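Local coordinates for protein glucokinase (Leishmania braziliensis MHOM/BR/75/M2904, PDB 6EDI) that probably phosphorylates D-glucose at the expense of ATP, as expected of a dimeric glucokinase of the actin-like ATPase superfamily, at residues Ser35-Val44 with Arg53-Gln61; Val165-Ser175 with Pro195-Gly203. All coordinates share one frame; numbering follows the deposited sequence.

How the interactions relate
Interaction 1 is an antiparallel hairpin pairing inside the six-stranded mixed sheet that also holds strands 110-117 and 152-156; interaction 2 ties the helix that follows strand 152-156 to a loop leading into strand 205-210 of the other six-stranded sheet. The centres of interaction 1 and interaction 2 lie about 20 Å apart and their nearest atoms about 7 Å, without touching. Helix 399-409 links them indirectly, since L405 packs on Y42 and S57 of interaction 1 and on A167 of segment 165-175. Along the chain, interaction 1 is complete before interaction 2 begins. The turn between the strands of interaction 1 probably forms the phosphate-binding hairpin of the ATP site, as in related kinases; no site is assigned to interaction 2.

Interaction 1: Ser35-Val44 with Arg53-Gln61; sequences SWSSGPIYVV and RVGFSQASQ
Y42 and S57 form a hydrogen-bonded antiparallel pair in which the carbonyl of Y42 is gripped twice by one residue. S57 N reaches Y42 O at 2.7 Å, and S57 OG, turned between its own N and carbonyl carbon (chi1 60°), donates to the same Y42 O at 3.0 Å. Y42 N returns a nearly straight bond to S57 O, 2.9 Å long. At the next hydrogen-bonded pair, beyond V43 and F56, V44 and G55 exchange both backbone bonds. At the end of strand 53-58, Q58 NE2 donates to S35 O of the 3-10 segment (3.1 Å) from above the carbonyl plane. The Q58 amide is stacked on the W36 ring, the planes 9° apart, and Q58 CG sits over the six-membered ring. A water joins P40 O to A59 N. On the other side of the hairpin from S57, F56 CD1 meets I41 CG2 at 3.6 Å, while V43 CG2 lies alongside F56 CE1. This is the beta hairpin of strands 41-48 and 51-58, whose turn probably binds phosphate, as in other actin-like ATPases. Helix 84-98 packs against F56 through V91 and L95, helix 399-409 against V44 and S57, and strands 110-117 and 67-75 flank the hairpin within the sheet.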
loop_
_atom_site.group_PDB
_atom_site.type_symbol
_atom_site.label_atom_id
_atom_site.label_comp_id
_atom_site.label_asym_id
_atom_site.label_seq_id
_atom_site.Cartn_x
_atom_site.Cartn_y
_atom_site.Cartn_z
ATOM N N SER A 35 -38.515 0.886 -1.929
ATOM C CA SER A 35 -37.160 0.397 -2.153
ATOM C C SER A 35 -36.490 0.067 -0.829
ATOM O O SER A 35 -35.825 -0.955 -0.704
ATOM C CB SER A 35 -36.344 1.425 -2.917
ATOM O OG SER A 35 -36.970 1.728 -4.144
ATOM N N TRP A 36 -36.708 0.921 0.165
ATOM C CA TRP A 36 -36.201 0.696 1.512
ATOM C C TRP A 36 -36.739 -0.574 2.182
ATOM O O TRP A 36 -36.130 -1.075 3.129
ATOM C CB TRP A 36 -36.481 1.914 2.403
ATOM C CG TRP A 36 -35.733 3.118 1.941
ATOM C CD1 TRP A 36 -36.247 4.260 1.384
ATOM C CD2 TRP A 36 -34.312 3.277 1.950
ATOM N NE1 TRP A 36 -35.224 5.121 1.061
ATOM C CE2 TRP A 36 -34.026 4.539 1.399
ATOM C CE3 TRP A 36 -33.253 2.473 2.384
ATOM C CZ2 TRP A 36 -32.716 5.014 1.269
ATOM C CZ3 TRP A 36 -31.966 2.940 2.256
ATOM C CH2 TRP A 36 -31.703 4.202 1.712
ATOM N N SER A 37 -37.886 -1.072 1.720
ATOM C CA SER A 37 -38.502 -2.251 2.335
ATOM C C SER A 37 -37.743 -3.555 2.079
ATOM O O SER A 37 -37.953 -4.542 2.788
ATOM C CB SER A 37 -39.960 -2.407 1.887
ATOM O OG SER A 37 -40.691 -1.225 2.132
ATOM N N SER A 38 -36.867 -3.572 1.078
ATOM C CA SER A 38 -36.136 -4.801 0.768
ATOM C C SER A 38 -34.655 -4.592 0.442
ATOM O O SER A 38 -34.219 -3.483 0.126
ATOM C CB SER A 38 -36.812 -5.541 -0.382
ATOM O OG SER A 38 -36.571 -4.872 -1.605
ATOM N N GLY A 39 -33.891 -5.674 0.522
ATOM C CA GLY A 39 -32.463 -5.617 0.238
ATOM C C GLY A 39 -31.607 -5.274 1.439
ATOM O O GLY A 39 -32.119 -4.830 2.473
ATOM N N PRO A 40 -30.285 -5.463 1.303
ATOM C CA PRO A 40 -29.357 -5.131 2.383
ATOM C C PRO A 40 -29.405 -3.634 2.646
ATOM O O PRO A 40 -29.667 -2.858 1.730
ATOM C CB PRO A 40 -27.986 -5.481 1.793
ATOM C CG PRO A 40 -28.260 -6.249 0.506
ATOM C CD PRO A 40 -29.588 -5.755 0.040
ATOM N N ILE A 41 -29.160 -3.239 3.885
ATOM C CA ILE A 41 -29.056 -1.830 4.215
ATOM C C ILE A 41 -27.645 -1.549 4.720
ATOM O O ILE A 41 -27.154 -2.235 5.612
ATOM C CB ILE A 41 -30.071 -1.422 5.295
ATOM C CG1 ILE A 41 -31.506 -1.652 4.808
ATOM C CG2 ILE A 41 -29.854 0.040 5.700
ATOM C CD1 ILE A 41 -31.920 -0.739 3.659
ATOM N N TYR A 42 -27.000 -0.529 4.154
ATOM C CA TYR A 42 -25.663 -0.135 4.581
ATOM C C TYR A 42 -25.740 1.200 5.355
ATOM O O TYR A 42 -26.198 2.216 4.827
ATOM C CB TYR A 42 -24.718 -0.065 3.369
ATOM C CG TYR A 42 -24.727 -1.327 2.501
ATOM C CD1 TYR A 42 -23.858 -2.378 2.760
ATOM C CD2 TYR A 42 -25.606 -1.454 1.426
ATOM C CE1 TYR A 42 -23.866 -3.526 1.979
ATOM C CE2 TYR A 42 -25.630 -2.597 0.640
ATOM C CZ TYR A 42 -24.754 -3.628 0.917
ATOM O OH TYR A 42 -24.773 -4.757 0.130
ATOM N N VAL A 43 -25.344 1.168 6.626
ATOM C CA VAL A 43 -25.387 2.356 7.474
ATOM C C VAL A 43 -24.193 3.234 7.122
ATOM O O VAL A 43 -23.056 2.741 6.992
ATOM C CB VAL A 43 -25.426 2.002 8.969
ATOM C CG1 VAL A 43 -25.051 3.201 9.823
ATOM C CG2 VAL A 43 -26.831 1.510 9.352
ATOM N N VAL A 44 -24.471 4.516 6.913
ATOM C CA VAL A 44 -23.460 5.454 6.464
ATOM C C VAL A 44 -23.408 6.632 7.416
ATOM O O VAL A 44 -24.424 7.033 8.011
ATOM C CB VAL A 44 -23.716 5.965 5.008
ATOM C CG1 VAL A 44 -23.976 4.820 4.092
ATOM C CG2 VAL A 44 -24.882 6.941 4.956
ATOM N N ARG A 53 -23.297 13.626 9.260
ATOM C CA ARG A 53 -24.436 13.099 8.528
ATOM C C ARG A 53 -24.538 11.620 8.841
ATOM O O ARG A 53 -23.552 10.902 8.756
ATOM C CB ARG A 53 -24.284 13.358 7.028
ATOM C CG ARG A 53 -24.185 14.847 6.709
ATOM C CD ARG A 53 -23.891 15.129 5.251
ATOM N NE ARG A 53 -22.580 14.630 4.851
ATOM C CZ ARG A 53 -22.029 14.876 3.668
ATOM N NH1 ARG A 53 -22.685 15.620 2.784
ATOM N NH2 ARG A 53 -20.828 14.391 3.374
ATOM N N VAL A 54 -25.723 11.173 9.247
ATOM C CA VAL A 54 -25.921 9.771 9.611
ATOM C C VAL A 54 -27.104 9.249 8.810
ATOM O O VAL A 54 -28.154 9.870 8.793
ATOM C CB VAL A 54 -26.258 9.643 11.106
ATOM C CG1 VAL A 54 -26.374 8.183 11.521
ATOM C CG2 VAL A 54 -25.225 10.346 11.940
ATOM N N GLY A 55 -26.956 8.112 8.146
ATOM C CA GLY A 55 -28.081 7.596 7.391
ATOM C C GLY A 55 -27.901 6.185 6.866
ATOM O O GLY A 55 -27.192 5.378 7.447
ATOM N N PHE A 56 -28.563 5.910 5.750
ATOM C CA PHE A 56 -28.693 4.557 5.234
ATOM C C PHE A 56 -28.533 4.586 3.731
ATOM O O PHE A 56 -28.920 5.555 3.075
ATOM C CB PHE A 56 -30.074 4.003 5.599
ATOM C CG PHE A 56 -30.332 3.985 7.060
ATOM C CD1 PHE A 56 -29.881 2.935 7.840
ATOM C CD2 PHE A 56 -30.992 5.048 7.669
ATOM C CE1 PHE A 56 -30.098 2.925 9.204
ATOM C CE2 PHE A 56 -31.221 5.057 9.030
ATOM C CZ PHE A 56 -30.780 3.997 9.805
ATOM N N SER A 57 -27.958 3.524 3.183
ATOM C CA SER A 57 -27.769 3.437 1.745
ATOM C C SER A 57 -28.170 2.053 1.266
ATOM O O SER A 57 -28.160 1.092 2.034
ATOM C CB SER A 57 -26.308 3.680 1.377
ATOM O OG SER A 57 -25.495 2.708 2.004
ATOM N N GLN A 58 -28.521 1.955 -0.007
ATOM C CA GLN A 58 -28.774 0.656 -0.604
ATOM C C GLN A 58 -28.523 0.790 -2.092
ATOM O O GLN A 58 -28.449 1.906 -2.611
ATOM C CB GLN A 58 -30.223 0.241 -0.345
ATOM C CG GLN A 58 -31.213 1.295 -0.795
ATOM C CD GLN A 58 -32.647 0.813 -0.761
ATOM O OE1 GLN A 58 -33.535 1.458 -1.319
ATOM N NE2 GLN A 58 -32.884 -0.329 -0.113
ATOM N N ALA A 59 -28.363 -0.340 -2.771
ATOM C CA ALA A 59 -28.310 -0.352 -4.226
ATOM C C ALA A 59 -29.677 -0.705 -4.826
ATOM O O ALA A 59 -30.720 -0.505 -4.203
ATOM C CB ALA A 59 -27.259 -1.337 -4.705
ATOM N N SER A 60 -29.645 -1.220 -6.052
ATOM C CA SER A 60 -30.806 -1.781 -6.747
ATOM C C SER A 60 -30.235 -2.505 -7.968
ATOM O O SER A 60 -29.381 -1.955 -8.659
ATOM C CB SER A 60 -31.791 -0.688 -7.182
ATOM O OG SER A 60 -32.269 0.064 -6.081
ATOM N N GLN A 61 -30.682 -3.731 -8.236
ATOM C CA GLN A 61 -30.009 -4.575 -9.238
ATOM C C GLN A 61 -30.249 -4.196 -10.707
ATOM O O GLN A 61 -31.323 -4.452 -11.266
ATOM C CB GLN A 61 -30.306 -6.067 -8.996
ATOM C CG GLN A 61 -29.983 -7.016 -10.172
ATOM C CD GLN A 61 -28.524 -6.985 -10.619
ATOM O OE1 GLN A 61 -27.641 -6.522 -9.893
ATOM N NE2 GLN A 61 -28.269 -7.482 -11.826
HETATM O O HOH W 1 -28.921 -2.753 -1.267
#

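Interaction 2: Val165-Ser175 with Pro195-Gly203; sequences VLALSNAGILS and PAGSTIGRG
A single serine hydroxyl, S169 OG, carries the direct polar contact between a helix and a loop that has no regular secondary structure. I200 N donates to S169 OG at 2.9 Å with an N-H...O angle of 164°, and T199 OG1 lies 3.1 Å from the same S169 OG. The serine reaches across because its OG is anti to the backbone N (chi1 -174°), which carries it off the last turn of the helix toward the loop. T199 OG1 also accepts from G201 N at 2.9 Å, an ST turn that holds the loop bent just where the serine meets it.

Apolar groups close round this polar centre. I200 CG1 passes beside S169 OG, I200 CG2 meets V165 CG1 at 3.9 Å, and I200 CD1 touches L166 CD1 one residue along the helix. L174, near the start of the short, weakly bonded helix that follows, lays CD2 against the loop backbone, 3.4 Å from T199 C. Next to L174, a water accepts from S175 N and donates to S198 O at 3.0 Å, with a weaker bond to G172 O, so it bridges the two segments where their backbones do not bond directly.

Around the contact, Y228 of strand 227-233 packs on L166 and I200, and W187 on T199. R202 O bonds to N123 of the second subunit, which brings the far end of the loop to the dimer interface. The helix itself closes in a Schellman motif with G172 at positive phi, and a type II turn from P195 to S198 leads into the part of the loop that docks on it.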
loop_
_atom_site.group_PDB
_atom_site.type_symbol
_atom_site.label_atom_id
_atom_site.label_comp_id
_atom_site.label_asym_id
_atom_site.label_seq_id
_atom_site.Cartn_x
_atom_site.Cartn_y
_atom_site.Cartn_z
ATOM N N VAL A 165 -15.669 5.267 -4.896
ATOM C CA VAL A 165 -15.296 5.054 -6.289
ATOM C C VAL A 165 -15.647 3.637 -6.682
ATOM O O VAL A 165 -16.215 3.402 -7.753
ATOM C CB VAL A 165 -13.796 5.249 -6.496
ATOM C CG1 VAL A 165 -13.419 4.972 -7.942
ATOM C CG2 VAL A 165 -13.400 6.666 -6.087
ATOM N N LEU A 166 -15.305 2.693 -5.806
ATOM C CA LEU A 166 -15.605 1.288 -6.059
ATOM C C LEU A 166 -17.114 1.096 -6.156
ATOM O O LEU A 166 -17.604 0.385 -7.030
ATOM C CB LEU A 166 -15.058 0.420 -4.933
ATOM C CG LEU A 166 -15.481 -1.044 -5.027
ATOM C CD1 LEU A 166 -14.907 -1.664 -6.290
ATOM C CD2 LEU A 166 -15.019 -1.796 -3.801
ATOM N N ALA A 167 -17.845 1.741 -5.253
ATOM C CA ALA A 167 -19.298 1.630 -5.240
ATOM C C ALA A 167 -19.868 2.091 -6.576
ATOM O O ALA A 167 -20.711 1.414 -7.168
ATOM C CB ALA A 167 -19.880 2.417 -4.101
ATOM N N LEU A 168 -19.406 3.244 -7.044
ATOM C CA LEU A 168 -19.859 3.782 -8.324
ATOM C C LEU A 168 -19.528 2.832 -9.463
ATOM O O LEU A 168 -20.323 2.648 -10.395
ATOM C CB LEU A 168 -19.222 5.143 -8.592
ATOM C CG LEU A 168 -19.627 6.309 -7.690
ATOM C CD1 LEU A 168 -18.690 7.498 -7.865
ATOM C CD2 LEU A 168 -21.057 6.699 -8.002
ATOM N N SER A 169 -18.341 2.242 -9.390
ATOM C CA SER A 169 -17.875 1.309 -10.401
ATOM C C SER A 169 -18.767 0.065 -10.466
ATOM O O SER A 169 -19.251 -0.299 -11.538
ATOM C CB SER A 169 -16.431 0.901 -10.109
ATOM O OG SER A 169 -15.925 0.109 -11.159
ATOM N N ASN A 170 -18.969 -0.589 -9.320
ATOM C CA ASN A 170 -19.798 -1.796 -9.267
ATOM C C ASN A 170 -21.228 -1.504 -9.688
ATOM O O ASN A 170 -21.939 -2.382 -10.170
ATOM C CB ASN A 170 -19.780 -2.401 -7.863
ATOM C CG ASN A 170 -18.444 -3.009 -7.514
ATOM O OD1 ASN A 170 -17.648 -3.324 -8.403
ATOM N ND2 ASN A 170 -18.179 -3.170 -6.216
ATOM N N ALA A 171 -21.640 -0.254 -9.511
ATOM C CA ALA A 171 -22.969 0.163 -9.908
ATOM C C ALA A 171 -23.105 0.352 -11.419
ATOM O O ALA A 171 -24.221 0.489 -11.925
ATOM C CB ALA A 171 -23.361 1.444 -9.175
ATOM N N GLY A 172 -21.983 0.386 -12.133
ATOM C CA GLY A 172 -22.000 0.553 -13.579
ATOM C C GLY A 172 -22.096 2.017 -13.969
ATOM O O GLY A 172 -22.363 2.346 -15.120
ATOM N N ILE A 173 -21.846 2.895 -13.002
ATOM C CA ILE A 173 -22.124 4.318 -13.146
ATOM C C ILE A 173 -20.855 5.183 -13.089
ATOM O O ILE A 173 -20.916 6.415 -13.007
ATOM C CB ILE A 173 -23.202 4.719 -12.107
ATOM C CG1 ILE A 173 -24.323 5.465 -12.800
ATOM C CG2 ILE A 173 -22.635 5.387 -10.869
ATOM C CD1 ILE A 173 -24.878 4.611 -13.895
ATOM N N LEU A 174 -19.697 4.533 -13.159
ATOM C CA LEU A 174 -18.423 5.262 -13.054
ATOM C C LEU A 174 -18.294 6.389 -14.084
ATOM O O LEU A 174 -17.887 7.493 -13.739
ATOM C CB LEU A 174 -17.223 4.304 -13.156
ATOM C CG LEU A 174 -15.861 4.935 -12.866
ATOM C CD1 LEU A 174 -15.801 5.400 -11.426
ATOM C CD2 LEU A 174 -14.707 3.960 -13.136
ATOM N N SER A 175 -18.676 6.127 -15.332
ATOM C CA SER A 175 -18.480 7.109 -16.396
ATOM C C SER A 175 -19.313 8.400 -16.209
ATOM O O SER A 175 -18.992 9.444 -16.777
ATOM C CB SER A 175 -18.759 6.487 -17.767
ATOM O OG SER A 175 -20.101 6.075 -17.875
ATOM N N PRO A 195 -14.817 -0.994 -21.646
ATOM C CA PRO A 195 -14.153 0.245 -22.072
ATOM C C PRO A 195 -13.475 0.968 -20.911
ATOM O O PRO A 195 -13.970 0.906 -19.785
ATOM C CB PRO A 195 -15.316 1.108 -22.591
ATOM C CG PRO A 195 -16.476 0.171 -22.764
ATOM C CD PRO A 195 -16.284 -0.889 -21.736
ATOM N N ALA A 196 -12.359 1.646 -21.180
ATOM C CA ALA A 196 -11.700 2.463 -20.159
ATOM C C ALA A 196 -12.687 3.476 -19.592
ATOM O O ALA A 196 -13.424 4.086 -20.343
ATOM C CB ALA A 196 -10.490 3.178 -20.748
ATOM N N GLY A 197 -12.725 3.629 -18.270
ATOM C CA GLY A 197 -13.577 4.633 -17.646
ATOM C C GLY A 197 -14.962 4.101 -17.338
ATOM O O GLY A 197 -15.746 4.770 -16.690
ATOM N N SER A 198 -15.260 2.888 -17.802
ATOM C CA SER A 198 -16.575 2.288 -17.566
ATOM C C SER A 198 -16.605 1.611 -16.214
ATOM O O SER A 198 -17.666 1.355 -15.660
ATOM C CB SER A 198 -16.891 1.277 -18.658
ATOM O OG SER A 198 -16.877 1.920 -19.917
ATOM N N THR A 199 -15.416 1.323 -15.695
ATOM C CA THR A 199 -15.259 0.565 -14.461
ATOM C C THR A 199 -13.832 0.820 -14.019
ATOM O O THR A 199 -13.012 1.250 -14.841
ATOM C CB THR A 199 -15.455 -0.940 -14.729
ATOM O OG1 THR A 199 -15.138 -1.694 -13.550
ATOM C CG2 THR A 199 -14.569 -1.387 -15.880
ATOM N N ILE A 200 -13.514 0.612 -12.741
ATOM C CA ILE A 200 -12.098 0.614 -12.351
ATOM C C ILE A 200 -11.493 -0.712 -12.782
ATOM O O ILE A 200 -10.288 -0.823 -13.003
ATOM C CB ILE A 200 -11.867 0.804 -10.838
ATOM C CG1 ILE A 200 -12.625 -0.248 -10.022
ATOM C CG2 ILE A 200 -12.264 2.215 -10.401
ATOM C CD1 ILE A 200 -12.127 -0.349 -8.577
ATOM N N GLY A 201 -12.344 -1.724 -12.914
ATOM C CA GLY A 201 -11.891 -3.031 -13.364
ATOM C C GLY A 201 -11.262 -3.866 -12.266
ATOM O O GLY A 201 -11.200 -3.441 -11.112
ATOM N N ARG A 202 -10.810 -5.070 -12.623
ATOM C CA ARG A 202 -10.186 -5.984 -11.664
ATOM C C ARG A 202 -8.679 -5.759 -11.544
ATOM O O ARG A 202 -7.866 -6.495 -12.126
ATOM C CB ARG A 202 -10.461 -7.439 -12.043
ATOM C CG ARG A 202 -11.936 -7.762 -12.126
ATOM C CD ARG A 202 -12.303 -8.906 -11.206
ATOM N NE ARG A 202 -13.750 -9.066 -11.123
ATOM C CZ ARG A 202 -14.418 -10.093 -11.626
ATOM N NH1 ARG A 202 -13.766 -11.080 -12.230
ATOM N NH2 ARG A 202 -15.737 -10.142 -11.504
ATOM N N GLY A 203 -8.319 -4.737 -10.776
ATOM C CA GLY A 203 -6.932 -4.406 -10.519
ATOM C C GLY A 203 -6.867 -3.288 -9.503
ATOM O O GLY A 203 -7.905 -2.801 -9.028
HETATM O O HOH W 2 -19.814 3.467 -15.997
#